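Local coordinates for SVP1-like protein 2 (Kluyveromyces lactis, PDB 4V16) that binds phosphoinositides through a PROPPIN-family beta-propeller, probably associating with membranes by recognising phosphatidylinositol 3,5-bisphosphate, at residues L78-D83 and D88-K93; A69-K74 and A96-L101; K308-D313 and V317-L322; I286-I289 and G293-I296. All blocks are in the same frame, centred on the assembly; numbering follows the deposited sequence.

Contact 1: L78-D83 and D88-K93; sequences LHIWDD and DITRVK
Asp-88 turns one carboxylate oxygen to His-79 and the other to Trp-81, two aromatic side chains of the facing strand. Its OD2 comes in at the edge of the imidazole, near the ring plane, and accepts a weak hydrogen bond from His-79 ND1 at 3.4 Å. The other oxygen, OD1, meets the edge of the indole in its plane, 3.2 Å from Trp-81 CE3, with the carboxylate turned 75° against that ring. Arg-91 runs alongside His-79 and points the same way, its CG 3.5 Å from ND1. With CG anti to the carbonyl carbon (chi1 -59°), the arginine chain climbs past the imidazole, bends twice, and brings one guanidinium face over Asp-88 OD2, off toward the rim. On the opposite face of the hairpin Leu-78 CB is 4.1 Å from Val-92 CB, and Ile-80 CG2 reaches Ile-89 CD1 at 3.9 Å.

The two strands form the outer hairpin of a four-stranded antiparallel propeller blade, with 87-93 as its edge strand. Leu-78 and Val-92 exchange a pair of backbone hydrogen bonds. Farther along, Ile-80 N gives to Thr-90 O at 3.1 Å, while Ile-80 O accepts a hydrogen bond from Ile-89 N at 2.7 Å. The outer chain turns a corner at Ile-89.

One shell out, Phe-70 of the next strand inward stacks on the His-79 ring. Leu-78 and Ile-80 rest on Ile-108 of the following blade. At the turn, Asp-82 OD1 accepts from Asn-66 ND2 and from the backbone N of Val-84 and Lys-85.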
loop_
_atom_site.group_PDB
_atom_site.type_symbol
_atom_site.label_atom_id
_atom_site.label_comp_id
_atom_site.label_asym_id
_atom_site.label_seq_id
_atom_site.Cartn_x
_atom_site.Cartn_y
_atom_site.Cartn_z
ATOM N N LEU A 78 4.436 -12.263 -15.439
ATOM C CA LEU A 78 3.367 -11.988 -14.487
ATOM C C LEU A 78 2.308 -13.083 -14.564
ATOM O O LEU A 78 1.537 -13.143 -15.522
ATOM C CB LEU A 78 2.735 -10.621 -14.756
ATOM C CG LEU A 78 1.492 -10.278 -13.927
ATOM C CD1 LEU A 78 1.813 -10.275 -12.440
ATOM C CD2 LEU A 78 0.914 -8.939 -14.354
ATOM N N HIS A 79 2.275 -13.946 -13.553
ATOM C CA HIS A 79 1.298 -15.028 -13.496
ATOM C C HIS A 79 0.006 -14.578 -12.826
ATOM O O HIS A 79 0.026 -13.726 -11.940
ATOM C CB HIS A 79 1.866 -16.229 -12.736
ATOM C CG HIS A 79 3.114 -16.794 -13.337
ATOM N ND1 HIS A 79 3.126 -17.970 -14.058
ATOM C CD2 HIS A 79 4.393 -16.352 -13.318
ATOM C CE1 HIS A 79 4.358 -18.224 -14.459
ATOM N NE2 HIS A 79 5.147 -17.258 -14.023
ATOM N N ILE A 80 -1.111 -15.152 -13.264
ATOM C CA ILE A 80 -2.375 -15.040 -12.547
ATOM C C ILE A 80 -2.760 -16.438 -12.074
ATOM O O ILE A 80 -3.244 -17.261 -12.851
ATOM C CB ILE A 80 -3.498 -14.441 -13.414
ATOM C CG1 ILE A 80 -3.086 -13.073 -13.969
ATOM C CG2 ILE A 80 -4.783 -14.315 -12.607
ATOM C CD1 ILE A 80 -2.825 -12.019 -12.910
ATOM N N TRP A 81 -2.530 -16.692 -10.791
ATOM C CA TRP A 81 -2.677 -18.020 -10.210
ATOM C C TRP A 81 -4.083 -18.238 -9.652
ATOM O O TRP A 81 -4.628 -17.379 -8.958
ATOM C CB TRP A 81 -1.624 -18.207 -9.111
ATOM C CG TRP A 81 -1.642 -19.535 -8.406
ATOM C CD1 TRP A 81 -2.225 -19.818 -7.204
ATOM C CD2 TRP A 81 -1.023 -20.748 -8.848
ATOM N NE1 TRP A 81 -2.015 -21.136 -6.875
ATOM C CE2 TRP A 81 -1.280 -21.729 -7.868
ATOM C CE3 TRP A 81 -0.282 -21.102 -9.978
ATOM C CZ2 TRP A 81 -0.823 -23.040 -7.985
ATOM C CZ3 TRP A 81 0.171 -22.406 -10.094
ATOM C CH2 TRP A 81 -0.101 -23.358 -9.103
ATOM N N ASP A 82 -4.670 -19.386 -9.978
ATOM C CA ASP A 82 -5.966 -19.773 -9.435
ATOM C C ASP A 82 -5.742 -20.621 -8.188
ATOM O O ASP A 82 -5.097 -21.668 -8.243
ATOM C CB ASP A 82 -6.783 -20.536 -10.480
ATOM C CG ASP A 82 -8.240 -20.706 -10.079
ATOM O OD1 ASP A 82 -8.511 -20.934 -8.884
ATOM O OD2 ASP A 82 -9.116 -20.605 -10.963
ATOM N N ASP A 83 -6.290 -20.165 -7.068
ATOM C CA ASP A 83 -5.979 -20.741 -5.765
ATOM C C ASP A 83 -6.706 -22.062 -5.498
ATOM O O ASP A 83 -6.281 -22.841 -4.643
ATOM C CB ASP A 83 -6.319 -19.728 -4.665
ATOM C CG ASP A 83 -5.758 -20.119 -3.315
ATOM O OD1 ASP A 83 -4.789 -20.907 -3.275
ATOM O OD2 ASP A 83 -6.283 -19.628 -2.292
ATOM N N ASP A 88 -2.011 -21.903 -13.247
ATOM C CA ASP A 88 -1.997 -20.595 -13.888
ATOM C C ASP A 88 -3.264 -20.385 -14.707
ATOM O O ASP A 88 -3.779 -21.319 -15.320
ATOM C CB ASP A 88 -0.770 -20.442 -14.794
ATOM C CG ASP A 88 0.539 -20.474 -14.025
ATOM O OD1 ASP A 88 0.566 -20.008 -12.866
ATOM O OD2 ASP A 88 1.545 -20.958 -14.588
ATOM N N ILE A 89 -3.765 -19.155 -14.702
ATOM C CA ILE A 89 -4.845 -18.763 -15.598
ATOM C C ILE A 89 -4.222 -18.231 -16.883
ATOM O O ILE A 89 -4.553 -18.684 -17.978
ATOM C CB ILE A 89 -5.762 -17.704 -14.961
ATOM C CG1 ILE A 89 -6.413 -18.274 -13.699
ATOM C CG2 ILE A 89 -6.832 -17.257 -15.953
ATOM C CD1 ILE A 89 -7.254 -17.282 -12.925
ATOM N N THR A 90 -3.318 -17.267 -16.735
ATOM C CA THR A 90 -2.515 -16.772 -17.848
ATOM C C THR A 90 -1.153 -16.293 -17.364
ATOM O O THR A 90 -0.900 -16.210 -16.162
ATOM C CB THR A 90 -3.202 -15.607 -18.592
ATOM O OG1 THR A 90 -3.712 -14.662 -17.643
ATOM C CG2 THR A 90 -4.336 -16.114 -19.466
ATOM N N ARG A 91 -0.280 -15.985 -18.319
ATOM C CA ARG A 91 1.004 -15.364 -18.036
ATOM C C ARG A 91 1.176 -14.162 -18.956
ATOM O O ARG A 91 0.842 -14.230 -20.138
ATOM C CB ARG A 91 2.148 -16.360 -18.222
ATOM C CG ARG A 91 2.038 -17.589 -17.327
ATOM C CD ARG A 91 1.921 -18.896 -18.106
ATOM N NE ARG A 91 3.158 -19.668 -18.064
ATOM C CZ ARG A 91 3.293 -20.896 -18.556
ATOM N NH1 ARG A 91 2.264 -21.498 -19.140
ATOM N NH2 ARG A 91 4.458 -21.522 -18.465
ATOM N N VAL A 92 1.684 -13.065 -18.404
ATOM C CA VAL A 92 1.855 -11.829 -19.160
ATOM C C VAL A 92 3.332 -11.463 -19.234
ATOM O O VAL A 92 4.027 -11.447 -18.217
ATOM C CB VAL A 92 1.058 -10.673 -18.526
ATOM C CG1 VAL A 92 1.287 -9.375 -19.285
ATOM C CG2 VAL A 92 -0.426 -11.009 -18.496
ATOM N N LYS A 93 3.802 -11.172 -20.444
ATOM C CA LYS A 93 5.203 -10.828 -20.664
ATOM C C LYS A 93 5.507 -9.408 -20.195
ATOM O O LYS A 93 4.815 -8.461 -20.572
ATOM C CB LYS A 93 5.558 -10.983 -22.135
#

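Contact 2: A69-K74 and A96-L101; sequences AFVSTK and AAVKDL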
loop_
_atom_site.group_PDB
_atom_site.type_symbol
_atom_site.label_atom_id
_atom_site.label_comp_id
_atom_site.label_asym_id
_atom_site.label_seq_id
_atom_site.Cartn_x
_atom_site.Cartn_y
_atom_site.Cartn_z
ATOM N N ALA A 69 -1.914 -12.954 -7.978
ATOM C CA ALA A 69 -0.987 -12.529 -9.021
ATOM C C ALA A 69 0.416 -12.392 -8.452
ATOM O O ALA A 69 0.623 -11.682 -7.466
ATOM C CB ALA A 69 -1.436 -11.212 -9.633
ATOM N N PHE A 70 1.375 -13.076 -9.070
ATOM C CA PHE A 70 2.771 -12.962 -8.670
ATOM C C PHE A 70 3.671 -12.813 -9.893
ATOM O O PHE A 70 3.317 -13.235 -10.994
ATOM C CB PHE A 70 3.201 -14.171 -7.832
ATOM C CG PHE A 70 3.199 -15.475 -8.582
ATOM C CD1 PHE A 70 4.318 -15.886 -9.289
ATOM C CD2 PHE A 70 2.085 -16.299 -8.563
ATOM C CE1 PHE A 70 4.321 -17.089 -9.976
ATOM C CE2 PHE A 70 2.082 -17.504 -9.247
ATOM C CZ PHE A 70 3.202 -17.899 -9.954
ATOM N N VAL A 71 4.830 -12.197 -9.682
ATOM C CA VAL A 71 5.811 -11.990 -10.739
ATOM C C VAL A 71 6.962 -12.978 -10.593
ATOM O O VAL A 71 7.533 -13.118 -9.511
ATOM C CB VAL A 71 6.372 -10.556 -10.715
ATOM C CG1 VAL A 71 7.333 -10.338 -11.875
ATOM C CG2 VAL A 71 5.240 -9.538 -10.763
ATOM N N SER A 72 7.299 -13.662 -11.682
ATOM C CA SER A 72 8.432 -14.580 -11.681
ATOM C C SER A 72 9.728 -13.802 -11.864
ATOM O O SER A 72 9.971 -13.226 -12.925
ATOM C CB SER A 72 8.284 -15.632 -12.781
ATOM O OG SER A 72 9.344 -16.572 -12.728
ATOM N N THR A 73 10.554 -13.780 -10.821
ATOM C CA THR A 73 11.826 -13.068 -10.864
ATOM C C THR A 73 12.705 -13.593 -11.995
ATOM O O THR A 73 13.284 -12.818 -12.760
ATOM C CB THR A 73 12.548 -13.197 -9.529
ATOM N N LYS A 74 12.786 -14.915 -12.104
ATOM C CA LYS A 74 13.650 -15.561 -13.085
ATOM C C LYS A 74 13.232 -15.258 -14.525
ATOM O O LYS A 74 13.994 -14.657 -15.286
ATOM C CB LYS A 74 13.664 -17.068 -12.852
ATOM N N ALA A 96 10.349 -4.881 -18.187
ATOM C CA ALA A 96 11.258 -4.310 -17.197
ATOM C C ALA A 96 10.940 -4.840 -15.801
ATOM O O ALA A 96 10.029 -5.649 -15.627
ATOM C CB ALA A 96 11.179 -2.794 -17.219
ATOM N N ALA A 97 11.697 -4.377 -14.811
ATOM C CA ALA A 97 11.500 -4.802 -13.430
ATOM C C ALA A 97 10.253 -4.160 -12.837
ATOM O O ALA A 97 10.014 -2.964 -13.008
ATOM C CB ALA A 97 12.719 -4.458 -12.590
ATOM N N VAL A 98 9.464 -4.963 -12.130
ATOM C CA VAL A 98 8.242 -4.479 -11.502
ATOM C C VAL A 98 8.562 -3.682 -10.240
ATOM O O VAL A 98 9.418 -4.076 -9.448
ATOM C CB VAL A 98 7.300 -5.646 -11.152
ATOM C CG1 VAL A 98 6.028 -5.136 -10.480
ATOM C CG2 VAL A 98 6.957 -6.436 -12.406
ATOM N N LYS A 99 7.864 -2.561 -10.065
ATOM C CA LYS A 99 8.043 -1.698 -8.903
ATOM C C LYS A 99 6.789 -1.712 -8.032
ATOM O O LYS A 99 6.872 -1.657 -6.804
ATOM C CB LYS A 99 8.372 -0.278 -9.343
ATOM N N ASP A 100 5.632 -1.787 -8.679
ATOM C CA ASP A 100 4.350 -1.845 -7.984
ATOM C C ASP A 100 3.365 -2.714 -8.757
ATOM O O ASP A 100 3.521 -2.922 -9.961
ATOM C CB ASP A 100 3.765 -0.440 -7.794
ATOM C CG ASP A 100 4.280 0.250 -6.539
ATOM O OD1 ASP A 100 4.484 -0.436 -5.512
ATOM O OD2 ASP A 100 4.467 1.485 -6.579
ATOM N N LEU A 101 2.354 -3.214 -8.056
ATOM C CA LEU A 101 1.340 -4.060 -8.669
ATOM C C LEU A 101 0.003 -3.889 -7.953
ATOM O O LEU A 101 -0.049 -3.845 -6.723
ATOM C CB LEU A 101 1.779 -5.525 -8.642
ATOM C CG LEU A 101 0.827 -6.542 -9.274
ATOM C CD1 LEU A 101 0.585 -6.229 -10.741
ATOM C CD2 LEU A 101 1.383 -7.950 -9.117
#
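Val-71 and Val-98 hold the same rotamer, CG1 anti to the backbone N in each (chi1 -177° and 179°), and this leaves their CG2 methyls directed at the facing strand. The two side chains reach toward each other tip to tip: Val-98 CG2 touches Val-71 CG2 at 3.9 Å and Val-71 CG1 at 4.0 Å, so one methyl of Val-98 sits against both branches of its partner. Leu-101, likewise with CG opposite its backbone N, brings CD2 against Ala-69 and Val-71, 4.3 Å from Ala-69 CB and 4.5 Å from Val-71 CG2.

No hydrogen bond joins the segments. Their strand axes stay 9.7 Å apart and run at 175°, a spacing that belongs to packed sheets rather than paired strands. This is the interface between adjacent blades of the beta-propeller: strand 67-72 is the second of its blade, and strand 98-103 is the innermost of the next. A classic beta bulge shapes the second partner, Lys-99 and Asp-100 both facing Ser-111. The extra residue lets Val-98 and Leu-101, three positions apart, point to the same side of the strand and into the same interface.

Around this core, Thr-58 touches both valines and Leu-94 also packs on Val-71. Beside Ala-69 and Val-71, Ile-80 and Leu-78 continue the apolar layer on the next strand of the blade, and Val-110 flanks Leu-101.

Contact 3: K308-D313 and V317-L322; sequences KLNYND and VWWLQL
Asn-312 N and Val-317 O make a nearly straight hydrogen bond of 2.9 Å (176°) beside the turn of a beta hairpin. The hairpin pairs strands 303-312 and 317-327, the two outer strands of a propeller blade, and Asn-310 with Trp-319 and Lys-308 with Gln-321 carry the backbone ladder onward.

Aromatic side chains dress both faces. On one, Trp-318 lies between neighbours from the opposite strand. Tyr-311 CB stands over its six-membered ring, 4.0 Å from the centroid, and the tyrosine ring leans across the five-membered ring with the planes at 47° and the centroids 4.5 Å apart. Leu-309 CG approaches obliquely, 3.6 Å from Trp-318 CE3, and Leu-309 CD1 continues to Leu-320 CD2 at 3.9 Å. Cys-271 of the preceding blade touches Leu-309, Trp-318 and Leu-320, so this face packs against that blade.

On the other face Trp-319 folds back over Asn-310, its CG placed between backbone N and carbonyl carbon (chi1 88°). Asn-310 CB forms a CH-pi contact there, 3.3 Å from the centroid of the six-membered ring. Beyond it, Asn-310 ND2 gives a weak hydrogen bond to Gln-321 OE1 at 3.3 Å.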
loop_
_atom_site.group_PDB
_atom_site.type_symbol
_atom_site.label_atom_id
_atom_site.label_comp_id
_atom_site.label_asym_id
_atom_site.label_seq_id
_atom_site.Cartn_x
_atom_site.Cartn_y
_atom_site.Cartn_z
ATOM N N LYS A 308 -3.992 -0.797 19.758
ATOM C CA LYS A 308 -5.326 -0.279 20.050
ATOM C C LYS A 308 -5.280 1.243 20.130
ATOM O O LYS A 308 -4.419 1.812 20.801
ATOM C CB LYS A 308 -5.871 -0.861 21.358
ATOM C CG LYS A 308 -7.283 -0.390 21.720
ATOM C CD LYS A 308 -8.330 -0.924 20.745
ATOM C CE LYS A 308 -9.688 -0.267 20.950
ATOM N NZ LYS A 308 -10.274 -0.564 22.287
ATOM N N LEU A 309 -6.209 1.894 19.438
ATOM C CA LEU A 309 -6.305 3.348 19.459
ATOM C C LEU A 309 -7.353 3.778 20.479
ATOM O O LEU A 309 -8.550 3.761 20.193
ATOM C CB LEU A 309 -6.650 3.882 18.067
ATOM C CG LEU A 309 -6.740 5.402 17.911
ATOM C CD1 LEU A 309 -5.444 6.081 18.323
ATOM C CD2 LEU A 309 -7.090 5.761 16.476
ATOM N N ASN A 310 -6.894 4.158 21.667
ATOM C CA ASN A 310 -7.788 4.502 22.770
ATOM C C ASN A 310 -8.182 5.975 22.773
ATOM O O ASN A 310 -7.462 6.818 22.240
ATOM C CB ASN A 310 -7.135 4.145 24.105
ATOM C CG ASN A 310 -7.105 2.651 24.360
ATOM O OD1 ASN A 310 -8.083 1.946 24.107
ATOM N ND2 ASN A 310 -5.979 2.160 24.863
ATOM N N TYR A 311 -9.325 6.271 23.385
ATOM C CA TYR A 311 -9.824 7.638 23.482
ATOM C C TYR A 311 -10.450 7.894 24.846
ATOM O O TYR A 311 -11.294 7.124 25.308
ATOM C CB TYR A 311 -10.846 7.920 22.379
ATOM C CG TYR A 311 -11.384 9.334 22.393
ATOM C CD1 TYR A 311 -10.591 10.400 21.995
ATOM C CD2 TYR A 311 -12.686 9.602 22.801
ATOM C CE1 TYR A 311 -11.074 11.696 22.005
ATOM C CE2 TYR A 311 -13.179 10.896 22.813
ATOM C CZ TYR A 311 -12.368 11.939 22.415
ATOM O OH TYR A 311 -12.844 13.230 22.422
ATOM N N ASN A 312 -10.023 8.977 25.487
ATOM C CA ASN A 312 -10.598 9.411 26.753
ATOM C C ASN A 312 -11.582 10.553 26.518
ATOM O O ASN A 312 -11.181 11.688 26.257
ATOM C CB ASN A 312 -9.493 9.843 27.718
ATOM C CG ASN A 312 -10.029 10.243 29.079
ATOM O OD1 ASN A 312 -11.186 9.980 29.410
ATOM N ND2 ASN A 312 -9.182 10.878 29.880
ATOM N N ASP A 313 -12.873 10.243 26.606
ATOM C CA ASP A 313 -13.920 11.218 26.321
ATOM C C ASP A 313 -13.953 12.338 27.359
ATOM O O ASP A 313 -14.433 13.439 27.081
ATOM C CB ASP A 313 -15.273 10.529 26.251
ATOM N N VAL A 317 -8.684 13.109 24.644
ATOM C CA VAL A 317 -7.314 12.774 24.261
ATOM C C VAL A 317 -7.195 11.338 23.753
ATOM O O VAL A 317 -7.799 10.417 24.306
ATOM C CB VAL A 317 -6.337 12.957 25.439
ATOM C CG1 VAL A 317 -6.139 14.434 25.740
ATOM C CG2 VAL A 317 -6.831 12.211 26.672
ATOM N N TRP A 318 -6.409 11.164 22.693
ATOM C CA TRP A 318 -6.136 9.845 22.132
ATOM C C TRP A 318 -4.782 9.331 22.613
ATOM O O TRP A 318 -3.877 10.121 22.886
ATOM C CB TRP A 318 -6.142 9.890 20.606
ATOM C CG TRP A 318 -7.414 10.367 19.984
ATOM C CD1 TRP A 318 -7.814 11.662 19.816
ATOM C CD2 TRP A 318 -8.446 9.553 19.417
ATOM N NE1 TRP A 318 -9.034 11.702 19.185
ATOM C CE2 TRP A 318 -9.444 10.421 18.931
ATOM C CE3 TRP A 318 -8.623 8.174 19.277
ATOM C CZ2 TRP A 318 -10.603 9.953 18.319
ATOM C CZ3 TRP A 318 -9.775 7.711 18.668
ATOM C CH2 TRP A 318 -10.749 8.599 18.197
ATOM N N TRP A 319 -4.642 8.012 22.705
ATOM C CA TRP A 319 -3.346 7.413 23.009
ATOM C C TRP A 319 -3.260 5.994 22.447
ATOM O O TRP A 319 -4.250 5.260 22.422
ATOM C CB TRP A 319 -3.086 7.420 24.522
ATOM C CG TRP A 319 -3.604 6.225 25.272
ATOM C CD1 TRP A 319 -2.983 5.016 25.424
ATOM C CD2 TRP A 319 -4.837 6.134 25.994
ATOM N NE1 TRP A 319 -3.759 4.178 26.187
ATOM C CE2 TRP A 319 -4.902 4.840 26.550
ATOM C CE3 TRP A 319 -5.895 7.018 26.221
ATOM C CZ2 TRP A 319 -5.983 4.409 27.317
ATOM C CZ3 TRP A 319 -6.969 6.588 26.982
ATOM C CH2 TRP A 319 -7.004 5.297 27.521
ATOM N N LEU A 320 -2.067 5.626 21.987
ATOM C CA LEU A 320 -1.830 4.316 21.391
ATOM C C LEU A 320 -1.310 3.313 22.415
ATOM O O LEU A 320 -0.565 3.670 23.329
ATOM C CB LEU A 320 -0.833 4.434 20.236
ATOM C CG LEU A 320 -1.385 4.966 18.915
ATOM C CD1 LEU A 320 -0.246 5.398 18.004
ATOM C CD2 LEU A 320 -2.242 3.908 18.236
ATOM N N GLN A 321 -1.704 2.055 22.245
ATOM C CA GLN A 321 -1.286 0.983 23.137
ATOM C C GLN A 321 -0.926 -0.267 22.341
ATOM O O GLN A 321 -1.720 -0.742 21.528
ATOM C CB GLN A 321 -2.393 0.666 24.143
ATOM C CG GLN A 321 -1.972 -0.267 25.267
ATOM C CD GLN A 321 -3.143 -0.719 26.120
ATOM O OE1 GLN A 321 -4.304 -0.557 25.741
ATOM N NE2 GLN A 321 -2.842 -1.289 27.282
ATOM N N LEU A 322 0.271 -0.793 22.581
ATOM C CA LEU A 322 0.723 -2.016 21.928
ATOM C C LEU A 322 0.269 -3.230 22.728
ATOM O O LEU A 322 0.847 -3.548 23.767
ATOM C CB LEU A 322 2.246 -2.014 21.778
ATOM C CG LEU A 322 2.879 -3.272 21.178
ATOM C CD1 LEU A 322 2.332 -3.552 19.788
ATOM C CD2 LEU A 322 4.393 -3.138 21.133
#

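Contact 4: I286-I289 and G293-I296; sequences IAWI and GLVI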
loop_
_atom_site.group_PDB
_atom_site.type_symbol
_atom_site.label_atom_id
_atom_site.label_comp_id
_atom_site.label_asym_id
_atom_site.label_seq_id
_atom_site.Cartn_x
_atom_site.Cartn_y
_atom_site.Cartn_z
ATOM N N ILE A 286 1.514 -0.780 7.346
ATOM C CA ILE A 286 0.431 -0.567 8.293
ATOM C C ILE A 286 -0.861 -1.202 7.786
ATOM O O ILE A 286 -1.109 -1.244 6.581
ATOM C CB ILE A 286 0.179 0.937 8.538
ATOM C CG1 ILE A 286 1.490 1.682 8.812
ATOM C CG2 ILE A 286 -0.782 1.132 9.700
ATOM C CD1 ILE A 286 1.378 3.175 8.617
ATOM N N ALA A 287 -1.682 -1.691 8.712
ATOM C CA ALA A 287 -3.000 -2.213 8.373
ATOM C C ALA A 287 -3.993 -1.937 9.491
ATOM O O ALA A 287 -3.768 -2.313 10.641
ATOM C CB ALA A 287 -2.926 -3.701 8.095
ATOM N N TRP A 288 -5.088 -1.269 9.146
ATOM C CA TRP A 288 -6.186 -1.067 10.081
ATOM C C TRP A 288 -7.063 -2.311 10.145
ATOM O O TRP A 288 -7.594 -2.756 9.129
ATOM C CB TRP A 288 -7.030 0.137 9.674
ATOM C CG TRP A 288 -6.343 1.454 9.829
ATOM C CD1 TRP A 288 -5.475 2.036 8.954
ATOM C CD2 TRP A 288 -6.480 2.366 10.925
ATOM N NE1 TRP A 288 -5.059 3.253 9.437
ATOM C CE2 TRP A 288 -5.661 3.479 10.646
ATOM C CE3 TRP A 288 -7.214 2.349 12.114
ATOM C CZ2 TRP A 288 -5.556 4.564 11.515
ATOM C CZ3 TRP A 288 -7.108 3.425 12.975
ATOM C CH2 TRP A 288 -6.285 4.518 12.671
ATOM N N ILE A 289 -7.212 -2.871 11.341
ATOM C CA ILE A 289 -8.069 -4.037 11.540
ATOM C C ILE A 289 -9.460 -3.601 11.989
ATOM O O ILE A 289 -10.393 -4.402 12.017
ATOM C CB ILE A 289 -7.474 -5.013 12.572
ATOM C CG1 ILE A 289 -7.225 -4.305 13.908
ATOM C CG2 ILE A 289 -6.183 -5.604 12.030
ATOM C CD1 ILE A 289 -6.806 -5.233 15.022
ATOM N N GLY A 293 -8.124 -0.020 15.566
ATOM C CA GLY A 293 -7.079 -1.025 15.662
ATOM C C GLY A 293 -6.172 -1.051 14.448
ATOM O O GLY A 293 -6.647 -1.033 13.312
ATOM N N LEU A 294 -4.863 -1.091 14.694
ATOM C CA LEU A 294 -3.866 -1.175 13.631
ATOM C C LEU A 294 -3.004 -2.416 13.786
ATOM O O LEU A 294 -2.901 -2.982 14.876
ATOM C CB LEU A 294 -2.955 0.055 13.621
ATOM C CG LEU A 294 -3.551 1.407 13.237
ATOM C CD1 LEU A 294 -4.323 2.012 14.399
ATOM C CD2 LEU A 294 -2.447 2.346 12.782
ATOM N N VAL A 295 -2.375 -2.822 12.688
ATOM C CA VAL A 295 -1.364 -3.868 12.721
ATOM C C VAL A 295 -0.155 -3.441 11.892
ATOM O O VAL A 295 -0.290 -3.100 10.716
ATOM C CB VAL A 295 -1.908 -5.212 12.196
ATOM C CG1 VAL A 295 -0.792 -6.248 12.105
ATOM C CG2 VAL A 295 -3.018 -5.722 13.098
ATOM N N ILE A 296 1.020 -3.457 12.518
ATOM C CA ILE A 296 2.275 -3.180 11.826
ATOM C C ILE A 296 2.997 -4.492 11.551
ATOM O O ILE A 296 3.345 -5.215 12.484
ATOM C CB ILE A 296 3.202 -2.259 12.646
ATOM C CG1 ILE A 296 2.472 -0.984 13.075
ATOM C CG2 ILE A 296 4.454 -1.910 11.847
ATOM C CD1 ILE A 296 1.971 -0.129 11.927
#
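Leu-294 spreads its two methyls over different neighbours on the facing strand. CD1 sits above the face of Trp-288, 3.6 Å from the centroid of the six-membered ring in a CH-pi contact, while CD2 reaches Ile-286 CG2 at 3.7 Å. With its CG opposite the carbonyl carbon (chi1 -68°), the leucine lies side by side with the indole, pointing the same way. The polar end of Trp-288 is satisfied elsewhere: NE1 gives a hydrogen bond to Arg-231 O of the preceding blade. Farther along this face, Ile-286 CG1 meets Ile-296 CD1 at 3.6 Å.

Val-295 turns to the other side of the sheet, where its CG2 meets Ile-289 CG2, the two side chains crossing at about a right angle. Its backbone pairs with Ala-287, whose N donates to Val-295 O at 2.8 Å.

Gly-293 takes part through its backbone. Its O accepts from Ile-289 N at 2.8 Å, and Ile-289 CG1 lies 3.5 Å from Gly-293 C.

Largely buried, strands 285-288 and 293-298 form the inner antiparallel hairpin of a four-stranded blade, the part nearest the axis of the beta-propeller.

Contacts 1, 3 and 4 are hairpins within blades; contact 2 joins two blades through apolar side chains, without hydrogen bonds. Contact 1 nests inside the loop contact 2 closes, and they share a sheet: His-79 N lies 2.9 Å from Phe-70 O, a probable hydrogen bond. Contacts 4 and 3 are the inner and outer hairpins of another blade, meeting where Leu-309 CD2 packs on Trp-288 CH2. Chemistry follows depth: contacts 2 and 4 are buried and largely aliphatic, contact 1, partly buried at a blade edge, brings a carboxylate, an imidazole and an indole together, and contact 3, at the surface, mixes aromatic rings and amides. The centres of contacts 1 and 3 lie about 43 Å apart.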